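Local coordinates for intracellular exo-alpha-(1->5)-L-arabinofuranosidase (Bifidobacterium longum, PDB 2Y2W), which cleaves terminal alpha-(1->5)-linked L-arabinofuranosyl residues from arabinans and is also active on arabinoxylan, contributing to plant cell wall degradation, at residues L376-E388 and L517-A529. Residues are numbered along the deposited sequence; the frame is centred on the assembly and turned at random.
Sequences LEDIYTAADAVVE and LLHEDDPYRTNTA
Ala382 and Ala383, the first residues of helix 382-397, turn their backbone N-H groups to the type I turn Asp522-Arg525. Ala382 N donates to Arg525 O at 3.0 Å, and Ala383 N reaches Pro523 O over the same distance, in the plane of that carbonyl. The turn thus takes up two amides that the first helical turn cannot satisfy itself. Pro523 O also lies 3.5 Å from Ala383 CB, while the methyl of Ala382 points toward 517-529 and meets the aliphatic part of Glu520, with CG 4.1 Å from Ala382 CB. Further along, Ala385 CB approaches Leu518 CD1.

Glu520 bends at chi2 (-63°), which carries its carboxylate away from the helix into a salt bridge with Arg525. OE1 lies in the guanidinium plane and accepts side-on from NE and NH2, both meeting it from one face, above the carboxylate plane; Arg525 NH2 stands 3.1 Å from Glu520 OE1. An alanine in place of Glu520 would probably leave the Arg525 guanidinium without this carboxylate mate and free to swing, and would remove the CG contact with the Ala382 methyl.

Thr381 and Thr526 meet obliquely, methyl to hydroxyl, Thr381 CG2 being 3.4 Å from Thr526 OG1, which itself bonds to Tyr524 O. With chi1 at 60°, Thr381 OG1 faces the helix, where Asp384 OD2 receives Thr381 N (3.0 Å) in return for a weak Asp384 N to Thr381 OG1 bond. The Thr381-Asp384 capping box starts the helix preceding the last barrel strand, and the turn beyond strand 512-518 packs the C-terminal beta domain against the (beta/alpha)8 barrel of this family 51 enzyme.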
ATOM      1  N   LEU D 376       4.547 -32.614  -1.544  1.00 34.69           N
ATOM      2  CA  LEU D 376       5.950 -32.491  -1.947  1.00 34.85           C
ATOM      3  C   LEU D 376       6.874 -33.486  -1.240  1.00 35.11           C
ATOM      4  O   LEU D 376       8.022 -33.159  -0.921  1.00 35.22           O
ATOM      5  CB  LEU D 376       6.452 -31.053  -1.734  1.00 34.76           C
ATOM      6  CG  LEU D 376       6.232 -29.985  -2.809  1.00 34.71           C
ATOM      7  CD1 LEU D 376       4.755 -29.656  -3.025  1.00 34.45           C
ATOM      8  CD2 LEU D 376       7.008 -28.731  -2.434  1.00 34.35           C
ATOM      9  N   GLU D 377       6.376 -34.697  -1.003  1.00 35.31           N
ATOM     10  CA  GLU D 377       7.154 -35.716  -0.297  1.00 35.56           C
ATOM     11  C   GLU D 377       7.950 -36.594  -1.261  1.00 35.64           C
ATOM     12  O   GLU D 377       7.710 -37.798  -1.370  1.00 35.64           O
ATOM     13  CB  GLU D 377       6.255 -36.554   0.619  1.00 35.60           C
ATOM     14  CG  GLU D 377       5.739 -35.797   1.839  1.00 35.81           C
ATOM     15  CD  GLU D 377       5.097 -36.701   2.881  1.00 36.15           C
ATOM     16  OE1 GLU D 377       5.054 -37.937   2.677  1.00 36.22           O
ATOM     17  OE2 GLU D 377       4.633 -36.167   3.911  1.00 36.09           O
ATOM     18  N   ASP D 378       8.899 -35.973  -1.956  1.00 35.77           N
ATOM     19  CA  ASP D 378       9.717 -36.661  -2.948  1.00 36.04           C
ATOM     20  C   ASP D 378      10.601 -37.723  -2.308  1.00 36.10           C
ATOM     21  O   ASP D 378      11.229 -37.482  -1.274  1.00 36.09           O
ATOM     22  CB  ASP D 378      10.574 -35.659  -3.730  1.00 36.05           C
ATOM     23  CG  ASP D 378       9.762 -34.835  -4.719  1.00 36.54           C
ATOM     24  OD1 ASP D 378       8.614 -35.217  -5.040  1.00 36.76           O
ATOM     25  OD2 ASP D 378      10.283 -33.798  -5.186  1.00 37.14           O
ATOM     26  N   ILE D 379      10.627 -38.898  -2.930  1.00 36.18           N
ATOM     27  CA  ILE D 379      11.431 -40.020  -2.455  1.00 36.35           C
ATOM     28  C   ILE D 379      12.700 -40.069  -3.305  1.00 36.40           C
ATOM     29  O   ILE D 379      12.648 -40.366  -4.500  1.00 36.42           O
ATOM     30  CB  ILE D 379      10.650 -41.365  -2.524  1.00 36.36           C
ATOM     31  CG1 ILE D 379       9.168 -41.174  -2.159  1.00 36.56           C
ATOM     32  CG2 ILE D 379      11.281 -42.405  -1.616  1.00 36.44           C
ATOM     33  CD1 ILE D 379       8.889 -40.913  -0.673  1.00 37.01           C
ATOM     34  N   TYR D 380      13.833 -39.760  -2.678  1.00 36.52           N
ATOM     35  CA  TYR D 380      15.067 -39.463  -3.404  1.00 36.66           C
ATOM     36  C   TYR D 380      15.840 -40.683  -3.884  1.00 36.83           C
ATOM     37  O   TYR D 380      16.064 -41.633  -3.134  1.00 36.84           O
ATOM     38  CB  TYR D 380      15.981 -38.560  -2.574  1.00 36.58           C
ATOM     39  CG  TYR D 380      15.502 -37.129  -2.460  1.00 36.57           C
ATOM     40  CD1 TYR D 380      15.389 -36.318  -3.590  1.00 36.48           C
ATOM     41  CD2 TYR D 380      15.178 -36.582  -1.222  1.00 36.41           C
ATOM     42  CE1 TYR D 380      14.956 -35.004  -3.490  1.00 35.98           C
ATOM     43  CE2 TYR D 380      14.745 -35.265  -1.112  1.00 36.25           C
ATOM     44  CZ  TYR D 380      14.636 -34.485  -2.250  1.00 35.93           C
ATOM     45  OH  TYR D 380      14.212 -33.184  -2.147  1.00 35.32           O
ATOM     46  N   THR D 381      16.258 -40.623  -5.144  1.00 37.03           N
ATOM     47  CA  THR D 381      17.034 -41.682  -5.778  1.00 37.20           C
ATOM     48  C   THR D 381      18.524 -41.458  -5.553  1.00 37.34           C
ATOM     49  O   THR D 381      18.942 -40.363  -5.164  1.00 37.45           O
ATOM     50  CB  THR D 381      16.770 -41.733  -7.296  1.00 37.17           C
ATOM     51  OG1 THR D 381      17.129 -40.476  -7.887  1.00 37.33           O
ATOM     52  CG2 THR D 381      15.302 -42.027  -7.583  1.00 37.14           C
ATOM     53  N   ALA D 382      19.319 -42.497  -5.808  1.00 37.36           N
ATOM     54  CA  ALA D 382      20.774 -42.418  -5.700  1.00 37.29           C
ATOM     55  C   ALA D 382      21.343 -41.276  -6.537  1.00 37.26           C
ATOM     56  O   ALA D 382      22.327 -40.650  -6.150  1.00 37.35           O
ATOM     57  CB  ALA D 382      21.406 -43.740  -6.106  1.00 37.31           C
ATOM     58  N   ALA D 383      20.709 -41.010  -7.679  1.00 37.25           N
ATOM     59  CA  ALA D 383      21.124 -39.931  -8.574  1.00 37.10           C
ATOM     60  C   ALA D 383      20.830 -38.550  -7.989  1.00 36.99           C
ATOM     61  O   ALA D 383      21.648 -37.638  -8.109  1.00 37.00           O
ATOM     62  CB  ALA D 383      20.466 -40.088  -9.936  1.00 37.10           C
ATOM     63  N   ASP D 384      19.665 -38.409  -7.353  1.00 36.86           N
ATOM     64  CA  ASP D 384      19.261 -37.150  -6.717  1.00 36.72           C
ATOM     65  C   ASP D 384      20.275 -36.701  -5.664  1.00 36.43           C
ATOM     66  O   ASP D 384      20.570 -35.511  -5.542  1.00 36.26           O
ATOM     67  CB  ASP D 384      17.871 -37.280  -6.085  1.00 36.85           C
ATOM     68  CG  ASP D 384      16.766 -37.475  -7.116  1.00 37.38           C
ATOM     69  OD1 ASP D 384      16.905 -36.988  -8.258  1.00 38.21           O
ATOM     70  OD2 ASP D 384      15.747 -38.117  -6.780  1.00 37.91           O
ATOM     71  N   ALA D 385      20.806 -37.669  -4.919  1.00 36.20           N
ATOM     72  CA  ALA D 385      21.812 -37.413  -3.894  1.00 35.91           C
ATOM     73  C   ALA D 385      23.138 -36.946  -4.488  1.00 35.71           C
ATOM     74  O   ALA D 385      23.776 -36.041  -3.946  1.00 35.76           O
ATOM     75  CB  ALA D 385      22.020 -38.647  -3.043  1.00 35.95           C
ATOM     76  N   VAL D 386      23.544 -37.559  -5.601  1.00 35.37           N
ATOM     77  CA  VAL D 386      24.808 -37.216  -6.263  1.00 35.15           C
ATOM     78  C   VAL D 386      24.769 -35.789  -6.824  1.00 35.00           C
ATOM     79  O   VAL D 386      25.777 -35.078  -6.804  1.00 35.01           O
ATOM     80  CB  VAL D 386      25.190 -38.252  -7.370  1.00 35.20           C
ATOM     81  CG1 VAL D 386      26.475 -37.851  -8.094  1.00 35.00           C
ATOM     82  CG2 VAL D 386      25.348 -39.644  -6.771  1.00 35.04           C
ATOM     83  N   VAL D 387      23.598 -35.377  -7.305  1.00 34.81           N
ATOM     84  CA  VAL D 387      23.398 -34.014  -7.801  1.00 34.66           C
ATOM     85  C   VAL D 387      23.532 -32.990  -6.669  1.00 34.53           C
ATOM     86  O   VAL D 387      24.179 -31.956  -6.842  1.00 34.45           O
ATOM     87  CB  VAL D 387      22.038 -33.860  -8.546  1.00 34.68           C
ATOM     88  CG1 VAL D 387      21.794 -32.410  -8.967  1.00 34.51           C
ATOM     89  CG2 VAL D 387      22.003 -34.763  -9.765  1.00 34.56           C
ATOM     90  N   GLU D 388      22.937 -33.290  -5.515  1.00 34.42           N
ATOM     91  CA  GLU D 388      23.039 -32.414  -4.342  1.00 34.40           C
ATOM     92  C   GLU D 388      24.466 -32.332  -3.804  1.00 34.27           C
ATOM     93  O   GLU D 388      24.900 -31.271  -3.349  1.00 34.33           O
ATOM     94  CB  GLU D 388      22.064 -32.838  -3.241  1.00 34.36           C
ATOM     95  CG  GLU D 388      20.626 -32.417  -3.512  1.00 34.72           C
ATOM     96  CD  GLU D 388      19.717 -32.534  -2.297  1.00 35.76           C
ATOM     97  OE1 GLU D 388      20.220 -32.523  -1.148  1.00 36.42           O
ATOM     98  OE2 GLU D 388      18.487 -32.631  -2.494  1.00 35.85           O
ATOM     99  N   LEU D 517      31.657 -43.835  -0.277  1.00 54.76           N
ATOM    100  CA  LEU D 517      31.175 -43.902  -1.649  1.00 54.73           C
ATOM    101  C   LEU D 517      29.650 -43.977  -1.662  1.00 54.63           C
ATOM    102  O   LEU D 517      29.060 -44.879  -1.061  1.00 54.64           O
ATOM    103  CB  LEU D 517      31.782 -45.118  -2.367  1.00 54.77           C
ATOM    104  CG  LEU D 517      31.129 -45.677  -3.640  1.00 54.85           C
ATOM    105  CD1 LEU D 517      31.501 -44.865  -4.874  1.00 54.75           C
ATOM    106  CD2 LEU D 517      31.505 -47.144  -3.834  1.00 55.03           C
ATOM    107  N   LEU D 518      29.020 -43.015  -2.329  1.00 54.50           N
ATOM    108  CA  LEU D 518      27.590 -43.088  -2.598  1.00 54.48           C
ATOM    109  C   LEU D 518      27.340 -43.441  -4.056  1.00 54.46           C
ATOM    110  O   LEU D 518      27.411 -42.581  -4.937  1.00 54.45           O
ATOM    111  CB  LEU D 518      26.871 -41.789  -2.224  1.00 54.46           C
ATOM    112  CG  LEU D 518      25.984 -41.817  -0.977  1.00 54.50           C
ATOM    113  CD1 LEU D 518      25.386 -40.447  -0.741  1.00 54.47           C
ATOM    114  CD2 LEU D 518      24.875 -42.863  -1.090  1.00 54.44           C
ATOM    115  N   HIS D 519      27.064 -44.719  -4.298  1.00 54.44           N
ATOM    116  CA  HIS D 519      26.759 -45.210  -5.634  1.00 54.46           C
ATOM    117  C   HIS D 519      25.906 -46.466  -5.587  1.00 54.45           C
ATOM    118  O   HIS D 519      26.125 -47.348  -4.756  1.00 54.51           O
ATOM    119  CB  HIS D 519      28.041 -45.494  -6.424  1.00 54.47           C
ATOM    120  CG  HIS D 519      27.814 -46.300  -7.664  1.00 54.54           C
ATOM    121  ND1 HIS D 519      27.286 -45.758  -8.816  1.00 54.51           N
ATOM    122  CD2 HIS D 519      28.019 -47.612  -7.923  1.00 54.61           C
ATOM    123  CE1 HIS D 519      27.187 -46.702  -9.735  1.00 54.73           C
ATOM    124  NE2 HIS D 519      27.625 -47.836  -9.220  1.00 54.75           N
ATOM    125  N   GLU D 520      24.933 -46.533  -6.490  1.00 54.44           N
ATOM    126  CA  GLU D 520      24.168 -47.749  -6.721  1.00 54.54           C
ATOM    127  C   GLU D 520      24.132 -48.038  -8.218  1.00 54.54           C
ATOM    128  O   GLU D 520      24.033 -47.113  -9.032  1.00 54.53           O
ATOM    129  CB  GLU D 520      22.746 -47.624  -6.163  1.00 54.56           C
ATOM    130  CG  GLU D 520      22.659 -47.371  -4.653  1.00 54.70           C
ATOM    131  CD  GLU D 520      23.239 -48.499  -3.810  1.00 54.81           C
ATOM    132  OE1 GLU D 520      22.905 -49.677  -4.061  1.00 54.90           O
ATOM    133  OE2 GLU D 520      24.021 -48.201  -2.883  1.00 54.96           O
ATOM    134  N   ASP D 521      24.223 -49.319  -8.577  1.00 54.55           N
ATOM    135  CA  ASP D 521      24.185 -49.740  -9.980  1.00 54.57           C
ATOM    136  C   ASP D 521      22.899 -49.281 -10.658  1.00 54.49           C
ATOM    137  O   ASP D 521      22.919 -48.861 -11.817  1.00 54.49           O
ATOM    138  CB  ASP D 521      24.355 -51.256 -10.105  1.00 54.62           C
ATOM    139  CG  ASP D 521      25.801 -51.696  -9.950  1.00 54.93           C
ATOM    140  OD1 ASP D 521      26.705 -50.982 -10.439  1.00 55.16           O
ATOM    141  OD2 ASP D 521      26.032 -52.764  -9.344  1.00 55.26           O
ATOM    142  N   ASP D 522      21.792 -49.371  -9.926  1.00 54.37           N
ATOM    143  CA  ASP D 522      20.547 -48.727 -10.314  1.00 54.22           C
ATOM    144  C   ASP D 522      20.541 -47.324  -9.695  1.00 54.14           C
ATOM    145  O   ASP D 522      20.338 -47.183  -8.488  1.00 54.15           O
ATOM    146  CB  ASP D 522      19.344 -49.546  -9.829  1.00 54.15           C
ATOM    147  CG  ASP D 522      18.009 -48.969 -10.286  1.00 54.10           C
ATOM    148  OD1 ASP D 522      17.982 -48.174 -11.252  1.00 54.00           O
ATOM    149  OD2 ASP D 522      16.976 -49.324  -9.681  1.00 53.89           O
ATOM    150  N   PRO D 523      20.775 -46.282 -10.519  1.00 54.04           N
ATOM    151  CA  PRO D 523      20.813 -44.911 -10.002  1.00 53.97           C
ATOM    152  C   PRO D 523      19.431 -44.396  -9.595  1.00 53.87           C
ATOM    153  O   PRO D 523      19.317 -43.296  -9.046  1.00 53.94           O
ATOM    154  CB  PRO D 523      21.361 -44.107 -11.184  1.00 53.96           C
ATOM    155  CG  PRO D 523      20.949 -44.873 -12.382  1.00 54.06           C
ATOM    156  CD  PRO D 523      20.978 -46.324 -11.979  1.00 54.07           C
ATOM    157  N   TYR D 524      18.402 -45.195  -9.864  1.00 53.72           N
ATOM    158  CA  TYR D 524      17.029 -44.869  -9.496  1.00 53.62           C
ATOM    159  C   TYR D 524      16.618 -45.584  -8.207  1.00 53.62           C
ATOM    160  O   TYR D 524      15.450 -45.529  -7.807  1.00 53.60           O
ATOM    161  CB  TYR D 524      16.069 -45.227 -10.638  1.00 53.62           C
ATOM    162  CG  TYR D 524      16.331 -44.478 -11.929  1.00 53.46           C
ATOM    163  CD1 TYR D 524      17.271 -44.942 -12.851  1.00 53.35           C
ATOM    164  CD2 TYR D 524      15.638 -43.304 -12.230  1.00 53.28           C
ATOM    165  CE1 TYR D 524      17.516 -44.256 -14.036  1.00 53.50           C
ATOM    166  CE2 TYR D 524      15.877 -42.611 -13.414  1.00 53.33           C
ATOM    167  CZ  TYR D 524      16.817 -43.094 -14.311  1.00 53.38           C
ATOM    168  OH  TYR D 524      17.058 -42.416 -15.483  1.00 53.50           O
ATOM    169  N   ARG D 525      17.580 -46.251  -7.565  1.00 53.56           N
ATOM    170  CA  ARG D 525      17.330 -46.965  -6.311  1.00 53.60           C
ATOM    171  C   ARG D 525      17.137 -45.972  -5.170  1.00 53.51           C
ATOM    172  O   ARG D 525      17.817 -44.944  -5.104  1.00 53.55           O
ATOM    173  CB  ARG D 525      18.456 -47.955  -5.997  1.00 53.65           C
ATOM    174  CG  ARG D 525      18.006 -49.151  -5.166  1.00 54.02           C
ATOM    175  CD  ARG D 525      18.795 -50.410  -5.511  1.00 54.51           C
ATOM    176  NE  ARG D 525      19.898 -50.666  -4.586  1.00 54.84           N
ATOM    177  CZ  ARG D 525      19.803 -51.407  -3.482  1.00 55.14           C
ATOM    178  NH1 ARG D 525      18.647 -51.971  -3.145  1.00 55.26           N
ATOM    179  NH2 ARG D 525      20.865 -51.585  -2.708  1.00 55.28           N
ATOM    180  N   THR D 526      16.207 -46.287  -4.275  1.00 53.41           N
ATOM    181  CA  THR D 526      15.708 -45.312  -3.315  1.00 53.34           C
ATOM    182  C   THR D 526      15.529 -45.895  -1.913  1.00 53.35           C
ATOM    183  O   THR D 526      15.190 -47.070  -1.757  1.00 53.40           O
ATOM    184  CB  THR D 526      14.361 -44.722  -3.811  1.00 53.31           C
ATOM    185  OG1 THR D 526      14.526 -44.189  -5.130  1.00 53.13           O
ATOM    186  CG2 THR D 526      13.877 -43.620  -2.904  1.00 53.30           C
ATOM    187  N   ASN D 527      15.774 -45.060  -0.902  1.00 53.30           N
ATOM    188  CA  ASN D 527      15.417 -45.375   0.479  1.00 53.25           C
ATOM    189  C   ASN D 527      13.933 -45.118   0.713  1.00 53.25           C
ATOM    190  O   ASN D 527      13.427 -44.043   0.392  1.00 53.21           O
ATOM    191  CB  ASN D 527      16.253 -44.545   1.458  1.00 53.20           C
ATOM    192  CG  ASN D 527      17.699 -44.998   1.530  1.00 53.04           C
ATOM    193  OD1 ASN D 527      18.003 -46.180   1.372  1.00 52.88           O
ATOM    194  ND2 ASN D 527      18.599 -44.056   1.786  1.00 52.91           N
ATOM    195  N   THR D 528      13.239 -46.111   1.261  1.00 53.31           N
ATOM    196  CA  THR D 528      11.798 -46.013   1.506  1.00 53.46           C
ATOM    197  C   THR D 528      11.476 -46.249   2.979  1.00 53.53           C
ATOM    198  O   THR D 528      12.326 -46.713   3.734  1.00 53.58           O
ATOM    199  CB  THR D 528      11.000 -47.012   0.636  1.00 53.45           C
ATOM    200  OG1 THR D 528      11.463 -48.346   0.886  1.00 53.70           O
ATOM    201  CG2 THR D 528      11.154 -46.689  -0.848  1.00 53.33           C
ATOM    202  N   ALA D 529      10.247 -45.931   3.382  1.00 53.65           N
ATOM    203  CA  ALA D 529       9.799 -46.142   4.760  1.00 53.80           C
ATOM    204  C   ALA D 529       9.927 -47.605   5.187  1.00 53.95           C
ATOM    205  O   ALA D 529      10.126 -47.900   6.367  1.00 53.96           O
ATOM    206  CB  ALA D 529       8.366 -45.666   4.932  1.00 53.82           C
TER